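Side-chain contacts in aerobic respiration control sensor protein ArcB (Escherichia coli, PDB 2A0B), which passes phosphoryl groups along the ArcB/ArcA phosphorelay that controls anaerobic repression, the part described here being its histidine-containing phosphotransfer (HPt) domain: residues P41-V46 with V60-K65; G82-S87 with G98-E103; L75-Q80 with K105-H110. All blocks are in the same frame, centred on the assembly; numbering follows the deposited sequence. Where two conformers were deposited one is given.

Contact 1 (P41-V46 with V60-K65); sequences PGYVSV and VEEGHK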
# COMPACT_ATOMS: atom_id res chain seq x y z
N PRO A 41 -0.26 9.59 -4.61
CA PRO A 41 -1.29 10.63 -4.66
C PRO A 41 -2.26 10.42 -5.79
O PRO A 41 -3.52 10.50 -5.68
CB PRO A 41 -0.55 11.96 -4.78
CG PRO A 41 0.77 11.66 -4.20
CD PRO A 41 1.08 10.20 -4.54
N GLY A 42 -1.78 10.12 -7.01
CA GLY A 42 -2.59 9.87 -8.15
C GLY A 42 -3.38 8.58 -8.06
O GLY A 42 -4.53 8.54 -8.52
N TYR A 43 -2.85 7.51 -7.49
CA TYR A 43 -3.53 6.24 -7.34
C TYR A 43 -4.74 6.46 -6.35
O TYR A 43 -5.79 5.92 -6.68
CB TYR A 43 -2.65 5.10 -6.82
CG TYR A 43 -1.50 4.67 -7.79
CD1 TYR A 43 -1.48 5.13 -9.07
CD2 TYR A 43 -0.56 3.84 -7.19
CE1 TYR A 43 -0.41 4.69 -9.92
CE2 TYR A 43 0.53 3.37 -8.02
CZ TYR A 43 0.48 3.87 -9.30
OH TYR A 43 1.52 3.43 -10.20
N VAL A 44 -4.46 7.24 -5.33
CA VAL A 44 -5.60 7.39 -4.35
C VAL A 44 -6.65 8.29 -4.97
O VAL A 44 -7.85 7.98 -4.84
CB VAL A 44 -5.03 7.91 -3.05
CG1 VAL A 44 -6.20 8.40 -2.13
CG2 VAL A 44 -4.26 6.89 -2.24
N SER A 45 -6.28 9.32 -5.73
CA SER A 45 -7.25 10.15 -6.41
C SER A 45 -8.09 9.35 -7.39
O SER A 45 -9.31 9.56 -7.56
CB SER A 45 -6.60 11.36 -7.08
OG SER A 45 -5.90 12.10 -6.09
N VAL A 46 -7.51 8.38 -8.12
CA VAL A 46 -8.27 7.54 -9.03
C VAL A 46 -9.22 6.64 -8.25
O VAL A 46 -10.36 6.47 -8.69
CB VAL A 46 -7.35 6.67 -9.93
CG1 VAL A 46 -8.12 5.61 -10.70
CG2 VAL A 46 -6.63 7.63 -10.89
N VAL A 60 -11.74 -1.90 -8.40
CA VAL A 60 -11.02 -3.15 -8.24
C VAL A 60 -9.68 -3.05 -9.01
O VAL A 60 -8.72 -3.58 -8.47
CB VAL A 60 -11.91 -4.30 -8.80
CG1 VAL A 60 -11.13 -5.60 -8.94
CG2 VAL A 60 -13.10 -4.49 -7.84
N GLU A 61 -9.70 -2.45 -10.17
CA GLU A 61 -8.45 -2.36 -10.96
C GLU A 61 -7.38 -1.52 -10.27
O GLU A 61 -6.22 -1.91 -10.15
CB GLU A 61 -8.76 -1.80 -12.35
CG GLU A 61 -8.86 -2.91 -13.39
CD GLU A 61 -9.75 -2.57 -14.57
OE1 GLU A 61 -9.98 -1.37 -14.83
OE2 GLU A 61 -10.25 -3.52 -15.24
N GLU A 62 -7.82 -0.40 -9.66
CA GLU A 62 -6.87 0.47 -8.96
C GLU A 62 -6.44 -0.17 -7.68
O GLU A 62 -5.26 -0.08 -7.21
CB GLU A 62 -7.47 1.88 -8.79
CG GLU A 62 -6.41 2.94 -8.56
CD GLU A 62 -5.56 3.22 -9.80
OE1 GLU A 62 -5.83 2.69 -10.89
OE2 GLU A 62 -4.61 4.00 -9.65
N GLY A 63 -7.34 -0.88 -6.95
CA GLY A 63 -6.95 -1.62 -5.77
C GLY A 63 -5.78 -2.63 -6.09
O GLY A 63 -4.90 -2.77 -5.32
N HIS A 64 -5.99 -3.36 -7.20
CA HIS A 64 -4.96 -4.35 -7.60
C HIS A 64 -3.64 -3.65 -7.92
O HIS A 64 -2.60 -4.25 -7.52
CB HIS A 64 -5.53 -4.97 -8.89
CG HIS A 64 -4.63 -6.07 -9.43
ND1 HIS A 64 -4.41 -7.25 -8.80
CD2 HIS A 64 -3.87 -6.03 -10.57
CE1 HIS A 64 -3.54 -8.00 -9.55
NE2 HIS A 64 -3.25 -7.26 -10.58
N LYS A 65 -3.69 -2.52 -8.56
CA LYS A 65 -2.43 -1.79 -8.86
C LYS A 65 -1.71 -1.39 -7.59
O LYS A 65 -0.51 -1.62 -7.39
CB LYS A 65 -2.76 -0.62 -9.74
CG LYS A 65 -1.63 0.09 -10.49
CD LYS A 65 -2.15 1.36 -11.15
CE LYS A 65 -3.23 1.05 -12.17
NZ LYS A 65 -3.83 2.27 -12.77
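Tyr43 meets Glu62 and Lys65 through two different kinds of contact, one with a carboxylate and one with an aliphatic chain. The aliphatic one is a CH-pi contact, made in the lysine conformer described, one of two. Lys65 CD sits over one face of the phenol ring, 4.2 Å from the Tyr43 ring centroid and displaced toward the CE1-CZ rim; its offset of 22° from the normal still places the methylene above the face. CD, nearest CE1 and CZ, does the touching, and the two side chains cross at about a right angle.

The carboxylate of Glu62 makes van der Waals contact. Its OE2 lies 3.4 Å from Tyr43 CD1, approaching the ring obliquely, with the two planes 77° apart. From the other participating side chain of helix 26-52, Val46 CG1 is 3.6 Å from Glu62 CD and packs against the carboxyl carbon. Glu62 can lie across both residues because its chain turns at chi2 (70°) instead of running straight out, while its CG stays near the carbonyl oxygen of Tyr43.

These residues join helices 26-52 and 56-72, antiparallel neighbours in the four-helix bundle of the HPt domain. The axes of 41-46 and 60-65 come within 9.9 Å, and Tyr43 and Glu62 are level with each other, their CA atoms being 6.9 Å apart.

The ionic interaction lies within one helix. In the same lysine conformer, and with the same reservation, Lys65 NZ forms a salt bridge of 2.8 Å with Glu62 OE1, reaching the oxygen on its syn side and somewhat out of the carboxylate plane. Glu62 is buried, and the ammonium group probably favours its charged form. This conformer therefore contributes CD to the tyrosine and NZ to the glutamate.

Contact 2 (G82-S87 with G98-E103); sequences GQQIQS and GEWIEE. With ZN (zinc ion), chain B.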
# COMPACT_ATOMS: atom_id res chain seq x y z
N GLY A 82 -5.25 -3.10 -0.16
CA GLY A 82 -5.50 -3.15 -1.60
C GLY A 82 -6.06 -4.56 -1.91
O GLY A 82 -6.92 -4.52 -2.80
N GLN A 83 -5.68 -5.57 -1.23
CA GLN A 83 -6.28 -6.90 -1.45
C GLN A 83 -7.79 -6.85 -1.13
O GLN A 83 -8.59 -7.31 -1.95
CB GLN A 83 -5.57 -7.94 -0.61
CG GLN A 83 -6.28 -9.28 -0.57
CD GLN A 83 -6.25 -9.98 -1.90
OE1 GLN A 83 -5.51 -9.61 -2.80
NE2 GLN A 83 -7.07 -11.03 -2.07
N GLN A 84 -8.11 -6.21 0.02
CA GLN A 84 -9.57 -6.12 0.32
C GLN A 84 -10.30 -5.31 -0.71
O GLN A 84 -11.38 -5.72 -1.19
CB GLN A 84 -9.74 -5.47 1.71
CG GLN A 84 -9.26 -6.35 2.83
CD GLN A 84 -8.99 -5.63 4.14
OE1 GLN A 84 -8.43 -6.23 5.05
NE2 GLN A 84 -9.25 -4.35 4.29
N ILE A 85 -9.83 -4.15 -1.18
CA ILE A 85 -10.41 -3.31 -2.17
C ILE A 85 -10.65 -4.02 -3.50
O ILE A 85 -11.64 -3.86 -4.19
CB ILE A 85 -9.60 -2.00 -2.39
CG1 ILE A 85 -9.73 -1.18 -1.06
CG2 ILE A 85 -10.10 -1.18 -3.53
CD1 ILE A 85 -8.74 -0.04 -0.91
N GLN A 86 -9.67 -4.92 -3.86
CA GLN A 86 -9.91 -5.62 -5.13
C GLN A 86 -10.68 -6.88 -4.92
O GLN A 86 -10.74 -7.70 -5.90
CB GLN A 86 -8.52 -5.90 -5.81
CG GLN A 86 -7.72 -6.94 -5.12
CD GLN A 86 -6.67 -7.72 -5.93
OE1 GLN A 86 -6.03 -7.14 -6.78
NE2 GLN A 86 -6.50 -8.99 -5.64
N SER A 87 -11.41 -7.14 -3.82
CA SER A 87 -12.09 -8.40 -3.59
C SER A 87 -13.62 -8.23 -3.42
O SER A 87 -14.05 -8.42 -2.27
CB SER A 87 -11.51 -9.12 -2.39
OG SER A 87 -10.17 -9.51 -2.57
N GLY A 98 -15.67 1.95 0.74
CA GLY A 98 -15.39 3.39 0.89
C GLY A 98 -14.58 3.59 2.20
O GLY A 98 -13.76 4.54 2.15
N GLU A 99 -14.76 2.87 3.26
CA GLU A 99 -14.01 2.99 4.50
C GLU A 99 -12.53 2.56 4.22
O GLU A 99 -11.63 3.29 4.66
CB GLU A 99 -14.53 2.19 5.68
CG GLU A 99 -13.83 2.54 6.99
CD GLU A 99 -14.75 2.82 8.16
OE1 GLU A 99 -15.98 3.02 7.97
OE2 GLU A 99 -14.34 2.80 9.35
N TRP A 100 -12.40 1.46 3.47
CA TRP A 100 -10.96 1.07 3.22
C TRP A 100 -10.31 2.07 2.34
O TRP A 100 -9.07 2.30 2.60
CB TRP A 100 -11.05 -0.29 2.49
CG TRP A 100 -11.53 -1.42 3.33
CD1 TRP A 100 -11.47 -1.61 4.67
CD2 TRP A 100 -12.23 -2.57 2.82
NE1 TRP A 100 -12.03 -2.81 5.04
CE2 TRP A 100 -12.51 -3.40 3.90
CE3 TRP A 100 -12.57 -2.95 1.51
CZ2 TRP A 100 -13.16 -4.64 3.77
CZ3 TRP A 100 -13.25 -4.17 1.40
CH2 TRP A 100 -13.52 -4.97 2.48
N ILE A 101 -10.92 2.71 1.40
CA ILE A 101 -10.36 3.76 0.56
C ILE A 101 -9.93 4.90 1.45
O ILE A 101 -8.88 5.49 1.39
CB ILE A 101 -11.24 4.14 -0.60
CG1 ILE A 101 -11.34 2.90 -1.57
CG2 ILE A 101 -10.80 5.45 -1.22
CD1 ILE A 101 -12.37 3.18 -2.68
N GLU A 102 -10.90 5.42 2.31
CA GLU A 102 -10.51 6.51 3.19
C GLU A 102 -9.40 6.15 4.14
O GLU A 102 -8.54 7.02 4.43
CB GLU A 102 -11.80 6.82 4.04
CG GLU A 102 -11.54 8.01 4.95
CD GLU A 102 -11.27 9.34 4.32
OE1 GLU A 102 -11.60 9.67 3.15
OE2 GLU A 102 -10.64 10.14 5.05
N GLU A 103 -9.32 4.98 4.72
CA GLU A 103 -8.29 4.49 5.58
C GLU A 103 -6.91 4.57 4.83
O GLU A 103 -5.97 5.13 5.35
CB GLU A 103 -8.54 3.06 5.97
CG GLU A 103 -7.51 2.56 6.93
CD GLU A 103 -7.72 1.13 7.27
OE1 GLU A 103 -8.85 0.53 7.14
OE2 GLU A 103 -6.78 0.43 7.73
ZN ZN B . -4.80 1.02 7.98
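One face of the Trp100 indole is covered by Gln84 at two places. Gln84 CB stands almost on the normal of the six-membered ring, 3.7 Å from its centroid, a CH-pi contact. Further along the chain NE2 of Gln84 lies 3.3 Å above the same face, offset toward the rim beside Trp100 NE1. Both nitrogens are donors, so their closeness is packing, and the amide is tilted 44° from the indole plane. Gln84 spans the ring because its chain is extended beyond CG (chi2 162°).

The contact belongs to the four-helix bundle of the HPt domain, where the end of helix 76-85 meets helix 93-122. At the root of the indole, Ile85 CG1 packs on Trp100 CB at 3.9 Å, and Ile85 CD1 reaches Ile101 CG1 at 4.0 Å. Leu47 of helix 26-52 touches both isoleucines, which places this apolar layer inside the bundle. With an alanine at Trp100, the aliphatic part of Gln84 is likely to lose its aromatic cover and its amide to be held by little more than the weak bond from Gln80.

Ser87 OG donates to Gln83 O (2.8 Å) from above the carbonyl plane, which ties the chain just past the helix end to the last turn of helix 76-85. One turn beyond Trp100, Glu103 is fully extended and points its carboxylate at a zinc ion, bound by OE2 at 2.1 Å.

Contact 3 (L75-Q80 with K105-H110); sequences LRHLQQ and KEEWRH. With ZN (zinc ion), chain B.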
# COMPACT_ATOMS: atom_id res chain seq x y z
N LEU A 75 5.27 -2.86 2.02
CA LEU A 75 4.17 -2.16 2.89
C LEU A 75 3.03 -3.20 3.04
O LEU A 75 2.09 -3.01 2.25
CB LEU A 75 3.81 -0.86 2.20
CG LEU A 75 4.95 0.23 2.19
CD1 LEU A 75 4.69 1.33 1.23
CD2 LEU A 75 5.14 0.72 3.62
N ARG A 76 3.18 -4.09 3.97
CA ARG A 76 2.28 -5.23 4.14
C ARG A 76 0.82 -4.77 4.47
O ARG A 76 -0.09 -5.29 3.87
CB ARG A 76 2.83 -6.07 5.27
CG ARG A 76 2.13 -7.35 5.67
CD ARG A 76 2.25 -7.53 7.17
NE ARG A 76 3.40 -8.15 7.77
CZ ARG A 76 3.94 -9.37 7.71
NH1 ARG A 76 3.49 -10.36 6.95
NH2 ARG A 76 5.04 -9.66 8.42
N HIS A 77 0.72 -3.73 5.31
CA HIS A 77 -0.71 -3.36 5.62
C HIS A 77 -1.38 -2.67 4.50
O HIS A 77 -2.61 -2.86 4.20
CB HIS A 77 -0.62 -2.46 6.87
CG HIS A 77 -1.99 -1.86 7.23
ND1 HIS A 77 -3.02 -2.72 7.56
CD2 HIS A 77 -2.39 -0.61 7.20
CE1 HIS A 77 -4.09 -1.93 7.80
NE2 HIS A 77 -3.73 -0.71 7.56
N LEU A 78 -0.73 -1.84 3.68
CA LEU A 78 -1.25 -1.21 2.53
C LEU A 78 -1.58 -2.29 1.46
O LEU A 78 -2.55 -2.20 0.75
CB LEU A 78 -0.43 -0.11 1.86
CG LEU A 78 -0.08 1.10 2.78
CD1 LEU A 78 0.66 2.18 2.02
CD2 LEU A 78 -1.44 1.73 3.22
N GLN A 79 -0.69 -3.30 1.43
CA GLN A 79 -0.99 -4.41 0.49
C GLN A 79 -2.29 -5.17 0.84
O GLN A 79 -3.09 -5.40 -0.07
CB GLN A 79 0.20 -5.39 0.55
CG GLN A 79 0.09 -6.47 -0.54
CD GLN A 79 1.15 -7.53 -0.34
OE1 GLN A 79 1.51 -8.18 -1.33
NE2 GLN A 79 1.68 -7.75 0.82
N GLN A 80 -2.48 -5.33 2.13
CA GLN A 80 -3.70 -6.02 2.60
C GLN A 80 -4.93 -5.16 2.37
O GLN A 80 -5.98 -5.68 1.90
CB GLN A 80 -3.58 -6.44 4.05
CG GLN A 80 -4.79 -7.22 4.55
CD GLN A 80 -5.19 -8.40 3.69
OE1 GLN A 80 -4.34 -9.06 3.06
NE2 GLN A 80 -6.50 -8.70 3.62
N LYS A 105 -6.23 6.52 2.20
CA LYS A 105 -5.97 7.90 1.91
C LYS A 105 -5.31 8.55 3.13
O LYS A 105 -4.36 9.35 3.04
CB LYS A 105 -7.27 8.60 1.53
CG LYS A 105 -7.12 10.12 1.40
CD LYS A 105 -8.49 10.71 1.03
CE LYS A 105 -8.33 12.02 0.28
NZ LYS A 105 -9.64 12.76 0.21
N GLU A 106 -5.91 8.28 4.30
CA GLU A 106 -5.43 8.94 5.51
C GLU A 106 -4.09 8.43 5.99
O GLU A 106 -3.38 9.21 6.66
CB GLU A 106 -6.44 8.77 6.71
CG GLU A 106 -7.71 9.58 6.46
CD GLU A 106 -8.75 9.41 7.60
OE1 GLU A 106 -8.41 9.02 8.71
OE2 GLU A 106 -9.90 9.68 7.23
N GLU A 107 -3.69 7.16 5.78
CA GLU A 107 -2.52 6.63 6.38
C GLU A 107 -1.27 6.38 5.41
O GLU A 107 -0.30 6.12 6.12
CB GLU A 107 -2.76 5.29 7.00
CG GLU A 107 -2.91 4.16 5.96
CD GLU A 107 -3.04 2.88 6.70
OE1 GLU A 107 -2.21 2.36 7.44
OE2 GLU A 107 -4.18 2.34 6.57
N TRP A 108 -1.52 6.50 4.15
CA TRP A 108 -0.30 5.93 3.42
C TRP A 108 0.98 6.74 3.63
O TRP A 108 2.01 6.01 3.69
CB TRP A 108 -0.67 5.82 1.95
CG TRP A 108 -0.80 7.06 1.18
CD1 TRP A 108 -1.91 7.82 0.92
CD2 TRP A 108 0.27 7.82 0.55
NE1 TRP A 108 -1.67 8.91 0.17
CE2 TRP A 108 -0.26 8.91 -0.06
CE3 TRP A 108 1.67 7.50 0.51
CZ2 TRP A 108 0.48 9.87 -0.77
CZ3 TRP A 108 2.40 8.45 -0.20
CH2 TRP A 108 1.84 9.57 -0.81
N ARG A 109 0.84 8.05 3.78
CA ARG A 109 2.12 8.79 4.01
C ARG A 109 2.75 8.34 5.27
O ARG A 109 4.00 8.22 5.48
CB ARG A 109 1.86 10.28 3.84
CG ARG A 109 1.31 10.78 2.53
CD ARG A 109 1.20 12.29 2.42
NE ARG A 109 0.80 12.81 1.13
CZ ARG A 109 -0.44 12.95 0.68
NH1 ARG A 109 -1.47 12.54 1.44
NH2 ARG A 109 -0.67 13.44 -0.53
N HIS A 110 1.99 8.09 6.39
CA HIS A 110 2.52 7.59 7.62
C HIS A 110 3.23 6.25 7.53
O HIS A 110 4.26 5.97 8.10
CB HIS A 110 1.39 7.57 8.72
CG HIS A 110 1.72 6.82 9.94
ND1 HIS A 110 2.52 7.35 10.94
CD2 HIS A 110 1.43 5.58 10.43
CE1 HIS A 110 2.70 6.50 11.91
NE2 HIS A 110 2.04 5.40 11.65
ZN ZN B . -4.80 1.02 7.98
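Glu107 and His77 meet at a zinc ion that both bind, and the glutamate can be followed outward from its backbone. At CB the chain turns so that CG lies between the backbone N and the carbonyl carbon (chi1 73°), a position that directs the extended remainder toward helix 76-85. Glu107 CG packs against Leu78 CD2 at 3.9 Å, the two chains running alongside in opposite senses. The next atom, CD, lies in the plane of the His77 ring, at its edge, 3.6 Å from CD2 of that ring. The carboxylate then divides its contacts: OE1 comes 3.0 Å from His77 CD2, and OE2 binds the zinc at 2.0 Å. With OE1 itself 3.0 Å from the zinc, the binding is essentially through one oxygen.

His77 NE2 binds the zinc at 2.1 Å, and the imidazole and carboxylate planes stand 44° apart. Glu103 is the third ligand from this chain. The metal thus bridges helices 76-85 and 93-122 of the HPt four-helix bundle, whose segments 76-80 and 105-110 run antiparallel, with 156° between their directions.

Inward from the metal the chemistry becomes apolar. Leu78 sends its second branch to Trp108, Leu78 CD1 lying 3.9 Å from Trp108 CB, while the indole itself leads away toward Met40 and Pro41 of helix 26-52.

In the fold
Contacts 2 and 3 hold the same pair of helices, 76-85 with 93-122, and share the zinc ion, whereas contact 1 joins helices 26-52 and 56-72. The centre of contact 3 is about 4 Å from the centre of the chain, against about 10 Å for the other two. Contacts 2 and 3 each combine a buried apolar layer with metal binding at a less buried edge; contact 1, with two of its four touching residues exposed, crosses by an aromatic face and carboxylate packing, its salt bridge staying within helix 56-72. Contacts 1 and 2 meet at the phosphorylation site, where His64 ND1 is 2.6 Å from Gln86 OE1. Contacts 1 and 3 meet through Val44 and Pro41 against Trp108.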